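Local coordinates for protein 2-pyrone-4,6-dicarboxylic acid hydrolase, putative (PDB 2FFI) that probably hydrolyses the lactone ring of 2-pyrone-4,6-dicarboxylate, as a TIM-barrel member of the amidohydrolase family, at residues H20-G25 / N37-L42; L42-L46 / T78-L83; L59-S63 / V109-L113. All blocks are in the same frame, centred on the assembly; numbering follows the deposited sequence.

Interaction 1. Residues H20-G25 / N37-L42. With PO4 (phosphate ion), chain C.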
loop_
_atom_site.group_PDB
_atom_site.type_symbol
_atom_site.label_atom_id
_atom_site.label_comp_id
_atom_site.label_asym_id
_atom_site.label_seq_id
_atom_site.Cartn_x
_atom_site.Cartn_y
_atom_site.Cartn_z
ATOM N N HIS A 20 8.013 -1.034 -4.003
ATOM C CA HIS A 20 8.253 -0.528 -5.347
ATOM C C HIS A 20 9.507 -1.116 -5.989
ATOM O O HIS A 20 10.446 -1.481 -5.291
ATOM C CB HIS A 20 8.411 0.999 -5.301
ATOM C CG HIS A 20 7.292 1.704 -4.613
ATOM N ND1 HIS A 20 6.006 1.710 -5.113
ATOM C CD2 HIS A 20 7.241 2.368 -3.434
ATOM C CE1 HIS A 20 5.213 2.337 -4.267
ATOM N NE2 HIS A 20 5.937 2.745 -3.239
ATOM N N VAL A 21 9.512 -1.209 -7.316
ATOM C CA VAL A 21 10.679 -1.681 -8.050
ATOM C C VAL A 21 10.788 -0.818 -9.303
ATOM O O VAL A 21 9.778 -0.384 -9.850
ATOM C CB VAL A 21 10.603 -3.219 -8.439
ATOM C CG1 VAL A 21 10.526 -4.069 -7.189
ATOM C CG2 VAL A 21 9.421 -3.506 -9.382
ATOM N N PHE A 22 12.016 -0.539 -9.730
ATOM C CA PHE A 22 12.260 0.270 -10.928
ATOM C C PHE A 22 13.744 0.237 -11.227
ATOM O O PHE A 22 14.543 0.246 -10.314
ATOM C CB PHE A 22 11.748 1.715 -10.729
ATOM C CG PHE A 22 12.114 2.323 -9.401
ATOM C CD1 PHE A 22 13.349 2.932 -9.209
ATOM C CD2 PHE A 22 11.206 2.306 -8.348
ATOM C CE1 PHE A 22 13.673 3.519 -7.995
ATOM C CE2 PHE A 22 11.523 2.891 -7.125
ATOM C CZ PHE A 22 12.763 3.501 -6.953
ATOM N N SER A 23 14.105 0.177 -12.507
ATOM C CA SER A 23 15.506 0.107 -12.908
ATOM C C SER A 23 16.134 1.469 -13.213
ATOM O O SER A 23 15.542 2.296 -13.903
ATOM C CB SER A 23 15.646 -0.805 -14.126
ATOM O OG SER A 23 17.005 -0.969 -14.482
ATOM N N ARG A 24 17.337 1.689 -12.684
ATOM C CA ARG A 24 18.072 2.937 -12.884
ATOM C C ARG A 24 18.423 3.103 -14.362
ATOM O O ARG A 24 18.465 4.222 -14.886
ATOM C CB ARG A 24 19.340 2.933 -12.009
ATOM C CG ARG A 24 20.334 4.068 -12.251
ATOM C CD ARG A 24 21.482 4.013 -11.235
ATOM N NE ARG A 24 22.668 4.763 -11.653
ATOM C CZ ARG A 24 22.703 6.075 -11.884
ATOM N NH1 ARG A 24 21.608 6.807 -11.740
ATOM N NH2 ARG A 24 23.838 6.656 -12.263
ATOM N N GLY A 25 18.674 1.983 -15.031
ATOM C CA GLY A 25 18.987 2.031 -16.449
ATOM C C GLY A 25 17.755 2.442 -17.244
ATOM O O GLY A 25 17.867 3.098 -18.285
ATOM N N ASN A 37 17.071 7.834 -8.954
ATOM C CA ASN A 37 18.524 7.911 -8.922
ATOM C C ASN A 37 19.184 6.549 -8.753
ATOM O O ASN A 37 20.069 6.175 -9.532
ATOM C CB ASN A 37 18.979 8.850 -7.808
ATOM C CG ASN A 37 20.480 8.910 -7.693
ATOM O OD1 ASN A 37 21.075 8.185 -6.901
ATOM N ND2 ASN A 37 21.107 9.745 -8.511
ATOM N N TYR A 38 18.765 5.822 -7.724
ATOM C CA TYR A 38 19.308 4.499 -7.476
ATOM C C TYR A 38 18.450 3.479 -8.210
ATOM O O TYR A 38 17.420 3.817 -8.803
ATOM C CB TYR A 38 19.327 4.198 -5.984
ATOM C CG TYR A 38 17.992 4.388 -5.332
ATOM C CD1 TYR A 38 17.049 3.363 -5.316
ATOM C CD2 TYR A 38 17.655 5.608 -4.754
ATOM C CE1 TYR A 38 15.798 3.548 -4.738
ATOM C CE2 TYR A 38 16.410 5.809 -4.176
ATOM C CZ TYR A 38 15.486 4.777 -4.172
ATOM O OH TYR A 38 14.252 4.981 -3.612
ATOM N N ASP A 39 18.879 2.226 -8.162
ATOM C CA ASP A 39 18.181 1.158 -8.852
ATOM C C ASP A 39 17.512 0.201 -7.875
ATOM O O ASP A 39 18.130 -0.238 -6.905
ATOM C CB ASP A 39 19.178 0.414 -9.747
ATOM C CG ASP A 39 18.500 -0.463 -10.774
ATOM O OD1 ASP A 39 19.187 -0.942 -11.707
ATOM O OD2 ASP A 39 17.278 -0.678 -10.643
ATOM N N ALA A 40 16.246 -0.118 -8.135
ATOM C CA ALA A 40 15.476 -1.026 -7.279
ATOM C C ALA A 40 14.964 -2.199 -8.105
ATOM O O ALA A 40 13.761 -2.419 -8.215
ATOM C CB ALA A 40 14.305 -0.277 -6.639
ATOM N N PRO A 41 15.883 -2.983 -8.688
ATOM C CA PRO A 41 15.488 -4.132 -9.508
ATOM C C PRO A 41 14.725 -5.215 -8.732
ATOM O O PRO A 41 14.820 -5.311 -7.508
ATOM C CB PRO A 41 16.822 -4.627 -10.058
ATOM C CG PRO A 41 17.757 -4.371 -8.929
ATOM C CD PRO A 41 17.339 -2.985 -8.451
ATOM N N LEU A 42 13.974 -6.029 -9.460
ATOM C CA LEU A 42 13.194 -7.082 -8.840
ATOM C C LEU A 42 14.126 -7.946 -7.985
ATOM O O LEU A 42 13.837 -8.244 -6.829
ATOM C CB LEU A 42 12.518 -7.936 -9.917
ATOM C CG LEU A 42 11.046 -8.314 -9.790
ATOM C CD1 LEU A 42 10.802 -9.475 -10.717
ATOM C CD2 LEU A 42 10.683 -8.698 -8.373
HETATM P P PO4 C . 5.095 5.354 -1.215
HETATM O O1 PO4 C . 4.339 4.821 -2.376
HETATM O O2 PO4 C . 4.993 6.835 -1.187
HETATM O O3 PO4 C . 4.529 4.804 0.038
HETATM O O4 PO4 C . 6.521 4.962 -1.340
#
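The methyl CB of A40 sits over one face of the F22 ring, 4.0 Å from its centroid in a CH-pi contact, while the hydroxyl OH of Y38 lies in the ring plane at an edge; F64 also meets the F22 ring, edge to face. The two aromatic rings of F22 and Y38 cross at 46°, with F22 CZ 3.8 Å from Y38 CE1, and Y38 OH is hydrogen-bonded to E243. The segment 20-25 follows strand 15-16 of this TIM barrel and opens with H20, the second histidine of an H-A-H sequence that resembles the HxH motif of amidohydrolases. H20 meets the bound phosphate with the edge of its imidazole: NE2 makes weak hydrogen bonds to O1 (2.8 Å) and O4, and ND1 is anchored on V60 O.

A single antiparallel bridge joins the backbones, F22 and A40 forming a hydrogen-bonded pair. A40 N reaches F22 O at 2.8 Å, almost along the C=O axis, whereas F22 N approaches A40 O from above its carbonyl plane. The small side chain of A40 suits this place, since its methyl fits between the bridged backbone and the phenyl face. F22 CG stands between its backbone N and carbonyl carbon (chi1 45°), which folds the ring back toward Y38. Farther out, R24 NH1 gives a weak, bent hydrogen bond of 2.8 Å to N37 O.

Interaction 2. Residues L42-L46 / T78-L83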
loop_
_atom_site.group_PDB
_atom_site.type_symbol
_atom_site.label_atom_id
_atom_site.label_comp_id
_atom_site.label_asym_id
_atom_site.label_seq_id
_atom_site.Cartn_x
_atom_site.Cartn_y
_atom_site.Cartn_z
ATOM N N LEU A 42 13.974 -6.029 -9.460
ATOM C CA LEU A 42 13.194 -7.082 -8.840
ATOM C C LEU A 42 14.126 -7.946 -7.985
ATOM O O LEU A 42 13.837 -8.244 -6.829
ATOM C CB LEU A 42 12.518 -7.936 -9.917
ATOM C CG LEU A 42 11.046 -8.314 -9.790
ATOM C CD1 LEU A 42 10.802 -9.475 -10.717
ATOM C CD2 LEU A 42 10.683 -8.698 -8.373
ATOM N N GLY A 43 15.255 -8.330 -8.559
ATOM C CA GLY A 43 16.195 -9.161 -7.833
ATOM C C GLY A 43 16.523 -8.647 -6.441
ATOM O O GLY A 43 16.516 -9.402 -5.458
ATOM N N ASP A 44 16.821 -7.360 -6.331
ATOM C CA ASP A 44 17.162 -6.840 -5.020
ATOM C C ASP A 44 16.016 -7.021 -4.044
ATOM O O ASP A 44 16.214 -7.494 -2.927
ATOM C CB ASP A 44 17.551 -5.364 -5.097
ATOM C CG ASP A 44 18.873 -5.139 -5.817
ATOM O OD1 ASP A 44 19.383 -3.996 -5.747
ATOM O OD2 ASP A 44 19.394 -6.087 -6.458
ATOM N N TYR A 45 14.816 -6.640 -4.464
ATOM C CA TYR A 45 13.637 -6.760 -3.614
ATOM C C TYR A 45 13.387 -8.204 -3.203
ATOM O O TYR A 45 13.117 -8.491 -2.038
ATOM C CB TYR A 45 12.417 -6.232 -4.350
ATOM C CG TYR A 45 11.147 -6.428 -3.575
ATOM C CD1 TYR A 45 11.014 -5.922 -2.288
ATOM C CD2 TYR A 45 10.074 -7.122 -4.127
ATOM C CE1 TYR A 45 9.836 -6.106 -1.569
ATOM C CE2 TYR A 45 8.902 -7.303 -3.421
ATOM C CZ TYR A 45 8.792 -6.797 -2.152
ATOM O OH TYR A 45 7.636 -6.968 -1.456
ATOM N N LEU A 46 13.466 -9.105 -4.175
ATOM C CA LEU A 46 13.264 -10.511 -3.919
ATOM C C LEU A 46 14.299 -10.981 -2.912
ATOM O O LEU A 46 13.999 -11.789 -2.038
ATOM C CB LEU A 46 13.371 -11.288 -5.227
ATOM C CG LEU A 46 12.042 -11.666 -5.889
ATOM C CD1 LEU A 46 11.041 -10.562 -5.707
ATOM C CD2 LEU A 46 12.266 -11.973 -7.357
ATOM N N THR A 78 7.724 -12.223 -14.354
ATOM C CA THR A 78 9.066 -12.728 -14.074
ATOM C C THR A 78 9.039 -13.740 -12.926
ATOM O O THR A 78 9.709 -14.770 -12.969
ATOM C CB THR A 78 10.009 -11.555 -13.744
ATOM O OG1 THR A 78 10.339 -10.873 -14.958
ATOM C CG2 THR A 78 11.285 -12.033 -13.087
ATOM N N VAL A 79 8.251 -13.444 -11.907
ATOM C CA VAL A 79 8.111 -14.341 -10.778
ATOM C C VAL A 79 6.624 -14.564 -10.581
ATOM O O VAL A 79 5.989 -13.949 -9.714
ATOM C CB VAL A 79 8.704 -13.749 -9.499
ATOM C CG1 VAL A 79 10.217 -13.831 -9.548
ATOM C CG2 VAL A 79 8.258 -12.298 -9.342
ATOM N N PRO A 80 6.042 -15.451 -11.403
ATOM C CA PRO A 80 4.610 -15.765 -11.331
ATOM C C PRO A 80 4.134 -16.327 -9.985
ATOM O O PRO A 80 4.783 -17.183 -9.390
ATOM C CB PRO A 80 4.427 -16.747 -12.486
ATOM C CG PRO A 80 5.767 -17.436 -12.557
ATOM C CD PRO A 80 6.716 -16.279 -12.423
ATOM N N GLY A 81 2.992 -15.830 -9.522
ATOM C CA GLY A 81 2.434 -16.292 -8.271
ATOM C C GLY A 81 3.035 -15.621 -7.058
ATOM O O GLY A 81 2.321 -15.302 -6.107
ATOM N N GLN A 82 4.341 -15.381 -7.093
ATOM C CA GLN A 82 5.041 -14.764 -5.962
ATOM C C GLN A 82 4.640 -13.328 -5.631
ATOM O O GLN A 82 4.747 -12.903 -4.486
ATOM C CB GLN A 82 6.563 -14.839 -6.187
ATOM C CG GLN A 82 7.395 -14.298 -5.021
ATOM C CD GLN A 82 8.829 -14.833 -4.995
ATOM O OE1 GLN A 82 9.505 -14.875 -6.029
ATOM N NE2 GLN A 82 9.304 -15.223 -3.804
ATOM N N LEU A 83 4.154 -12.589 -6.619
ATOM C CA LEU A 83 3.785 -11.206 -6.386
ATOM C C LEU A 83 2.417 -10.867 -6.929
ATOM O O LEU A 83 1.880 -11.601 -7.756
ATOM C CB LEU A 83 4.807 -10.286 -7.046
ATOM C CG LEU A 83 6.259 -10.444 -6.606
ATOM C CD1 LEU A 83 7.182 -9.603 -7.484
ATOM C CD2 LEU A 83 6.371 -10.052 -5.135
#
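Y45 holds CG anti to its backbone N (chi1 175°), and L83 keeps CG beside its own N (chi1 -58°), which lets the two side chains slide past each other in opposite directions. L83 CD2 comes to the edge of the Y45 ring, 4.1 Å from CE2, leaving the hydroxyl to bond with D16. The other branch of L83, CD1, lies 3.7 Å from L42 CD2 as these two leucines also pass in opposite senses.

L42 uses its second methyl for the end of the neighbouring helix, with CD1 meeting T78 CG2 tip to tip at 3.5 Å. V79 CG2 adds a looser contact to the same methyl. One turn on, L46 reaches V79 in the same head-on way, CD2 to CG1 at 3.5 Å, and Q82 crosses it obliquely, OE1 lying 4.1 Å from L46 CG while its NE2 is hydrogen-bonded to S55 O.

The contact is thus almost wholly apolar: branched side chains suit it because each can offer different methyls to different neighbours, and T78 turns CG2 inward while OG1 bonds to S74 O. Such leucine- and valine-rich packing, here of helix 42-51 on the turn that follows helix 70-78, is the kind that joins consecutive outer helices of a TIM barrel.

Interaction 3. Residues L59-S63 / V109-L113. With PO4 (phosphate ion), chain C.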
loop_
_atom_site.group_PDB
_atom_site.type_symbol
_atom_site.label_atom_id
_atom_site.label_comp_id
_atom_site.label_asym_id
_atom_site.label_seq_id
_atom_site.Cartn_x
_atom_site.Cartn_y
_atom_site.Cartn_z
ATOM N N LEU A 59 3.771 -5.522 -5.472
ATOM C CA LEU A 59 4.458 -4.415 -6.135
ATOM C C LEU A 59 3.469 -3.284 -6.357
ATOM O O LEU A 59 2.479 -3.444 -7.039
ATOM C CB LEU A 59 5.017 -4.859 -7.492
ATOM C CG LEU A 59 6.052 -5.992 -7.520
ATOM C CD1 LEU A 59 6.480 -6.289 -8.943
ATOM C CD2 LEU A 59 7.256 -5.592 -6.660
ATOM N N VAL A 60 3.715 -2.135 -5.766
ATOM C CA VAL A 60 2.809 -1.039 -5.999
ATOM C C VAL A 60 3.479 -0.136 -7.016
ATOM O O VAL A 60 4.708 -0.013 -7.049
ATOM C CB VAL A 60 2.504 -0.267 -4.705
ATOM C CG1 VAL A 60 1.750 0.996 -5.019
ATOM C CG2 VAL A 60 1.678 -1.146 -3.765
ATOM N N GLN A 61 2.674 0.458 -7.880
ATOM C CA GLN A 61 3.205 1.355 -8.894
ATOM C C GLN A 61 3.853 2.566 -8.211
ATOM O O GLN A 61 3.244 3.205 -7.347
ATOM C CB GLN A 61 2.077 1.815 -9.831
ATOM C CG GLN A 61 2.476 2.912 -10.801
ATOM C CD GLN A 61 3.474 2.446 -11.834
ATOM O OE1 GLN A 61 4.232 1.493 -11.610
ATOM N NE2 GLN A 61 3.494 3.127 -12.977
ATOM N N PRO A 62 5.110 2.876 -8.568
ATOM C CA PRO A 62 5.790 4.025 -7.962
ATOM C C PRO A 62 5.271 5.322 -8.610
ATOM O O PRO A 62 5.168 5.405 -9.832
ATOM C CB PRO A 62 7.265 3.741 -8.256
ATOM C CG PRO A 62 7.222 2.986 -9.538
ATOM C CD PRO A 62 6.023 2.090 -9.420
ATOM N N SER A 63 4.944 6.328 -7.802
ATOM C CA SER A 63 4.418 7.594 -8.327
ATOM C C SER A 63 5.134 8.191 -9.530
ATOM O O SER A 63 4.490 8.554 -10.516
ATOM C CB SER A 63 4.384 8.662 -7.240
ATOM O OG SER A 63 3.510 8.293 -6.195
ATOM N N VAL A 109 -5.952 -0.667 -7.590
ATOM C CA VAL A 109 -5.509 0.554 -8.261
ATOM C C VAL A 109 -5.221 1.561 -7.172
ATOM O O VAL A 109 -5.940 1.622 -6.170
ATOM C CB VAL A 109 -6.582 1.179 -9.210
ATOM C CG1 VAL A 109 -6.885 0.244 -10.380
ATOM C CG2 VAL A 109 -7.850 1.472 -8.445
ATOM N N ARG A 110 -4.163 2.341 -7.368
ATOM C CA ARG A 110 -3.759 3.361 -6.409
ATOM C C ARG A 110 -3.908 4.717 -7.071
ATOM O O ARG A 110 -3.340 4.971 -8.127
ATOM C CB ARG A 110 -2.299 3.171 -5.991
ATOM C CG ARG A 110 -1.893 3.912 -4.703
ATOM C CD ARG A 110 -0.389 4.207 -4.696
ATOM N NE ARG A 110 0.172 4.409 -3.355
ATOM C CZ ARG A 110 1.467 4.629 -3.119
ATOM N NH1 ARG A 110 1.899 4.795 -1.878
ATOM N NH2 ARG A 110 2.337 4.697 -4.127
ATOM N N LEU A 111 -4.686 5.587 -6.453
ATOM C CA LEU A 111 -4.888 6.926 -6.984
ATOM C C LEU A 111 -3.615 7.718 -6.675
ATOM O O LEU A 111 -3.085 8.439 -7.542
ATOM C CB LEU A 111 -6.091 7.575 -6.297
ATOM C CG LEU A 111 -7.403 6.795 -6.409
ATOM C CD1 LEU A 111 -8.477 7.530 -5.678
ATOM C CD2 LEU A 111 -7.779 6.611 -7.869
ATOM N N ASN A 112 -3.143 7.561 -5.430
ATOM C CA ASN A 112 -1.934 8.211 -4.903
ATOM C C ASN A 112 -1.895 9.728 -5.092
ATOM O O ASN A 112 -1.311 10.224 -6.054
ATOM C CB ASN A 112 -0.680 7.590 -5.524
ATOM C CG ASN A 112 0.608 8.251 -5.040
ATOM O OD1 ASN A 112 1.027 8.089 -3.888
ATOM N ND2 ASN A 112 1.244 9.003 -5.929
ATOM N N LEU A 113 -2.508 10.464 -4.166
ATOM C CA LEU A 113 -2.545 11.924 -4.255
ATOM C C LEU A 113 -1.311 12.554 -3.594
ATOM O O LEU A 113 -0.447 13.105 -4.280
ATOM C CB LEU A 113 -3.826 12.447 -3.609
ATOM C CG LEU A 113 -5.134 11.767 -4.022
ATOM C CD1 LEU A 113 -5.154 11.517 -5.532
ATOM C CD2 LEU A 113 -5.285 10.467 -3.273
HETATM P P PO4 C . 5.095 5.354 -1.215
HETATM O O1 PO4 C . 4.339 4.821 -2.376
HETATM O O2 PO4 C . 4.993 6.835 -1.187
HETATM O O3 PO4 C . 4.529 4.804 0.038
HETATM O O4 PO4 C . 6.521 4.962 -1.340
#
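The backbones of 59-63 and 109-113 run near each other without pairing, the CA atoms of Q61 and R110 being 7.7 Å apart and those of S63 and N112 7.2 Å, so side chains from the end of strand 108-110 bridge the gap. R110 carries the contact. Its CG lies anti to the backbone N (chi1 -163°) and the chain stays extended to NE, which projects the guanidinium beyond the strand end. There the flat group is sandwiched: V60 CG1 lies over one face, 3.9 Å from NH2, and the side-chain amide of N112 lies over the opposite face through OD1. V60 crosses the arginine at about a right angle; a branched apolar side chain suits the flat face because it packs there without competing for the N-H groups, which lie in the plane.

The edge faces oxygen atoms. NH2 donates to O1 of the phosphate at 2.7 Å and NH1 donates to the same oxygen, making a fork, and Q61 O lies near the same plane, 3.7 Å from NH2. NH1 also forms a salt bridge with D166, and H167 holds the phosphate as well. A leucine in place of R110 would probably leave this oxygen without its forked donors and D166 without its charged mate. A planar cation packed on both faces, with its edge turned to a phosphate probably picked up from the crystallisation liquor, suggests a pocket suited to anionic groups, consistent with a dicarboxylate substrate.

Overall arrangement
The three contacts lie in the N-terminal part of the barrel. Interactions 1 and 2 come in series, share L42 at the start of helix 42-51 and have centres about 13 Å apart. The centre of interaction 3 is about 16 Å from that of interaction 1 and about 18 Å from that of interaction 2; its segments alternate with those of interaction 2 along the chain. The centres of interactions 1 and 2 are 18 and 17 Å from the chain centre, but that of interaction 3 only 8 Å, by strand 108-110. L59 packs against V21, Y45 and L83. Next to V60 in the chain, it thus connects the outer packing with the segment bordering the phosphate site, which H20 and R110 both reach.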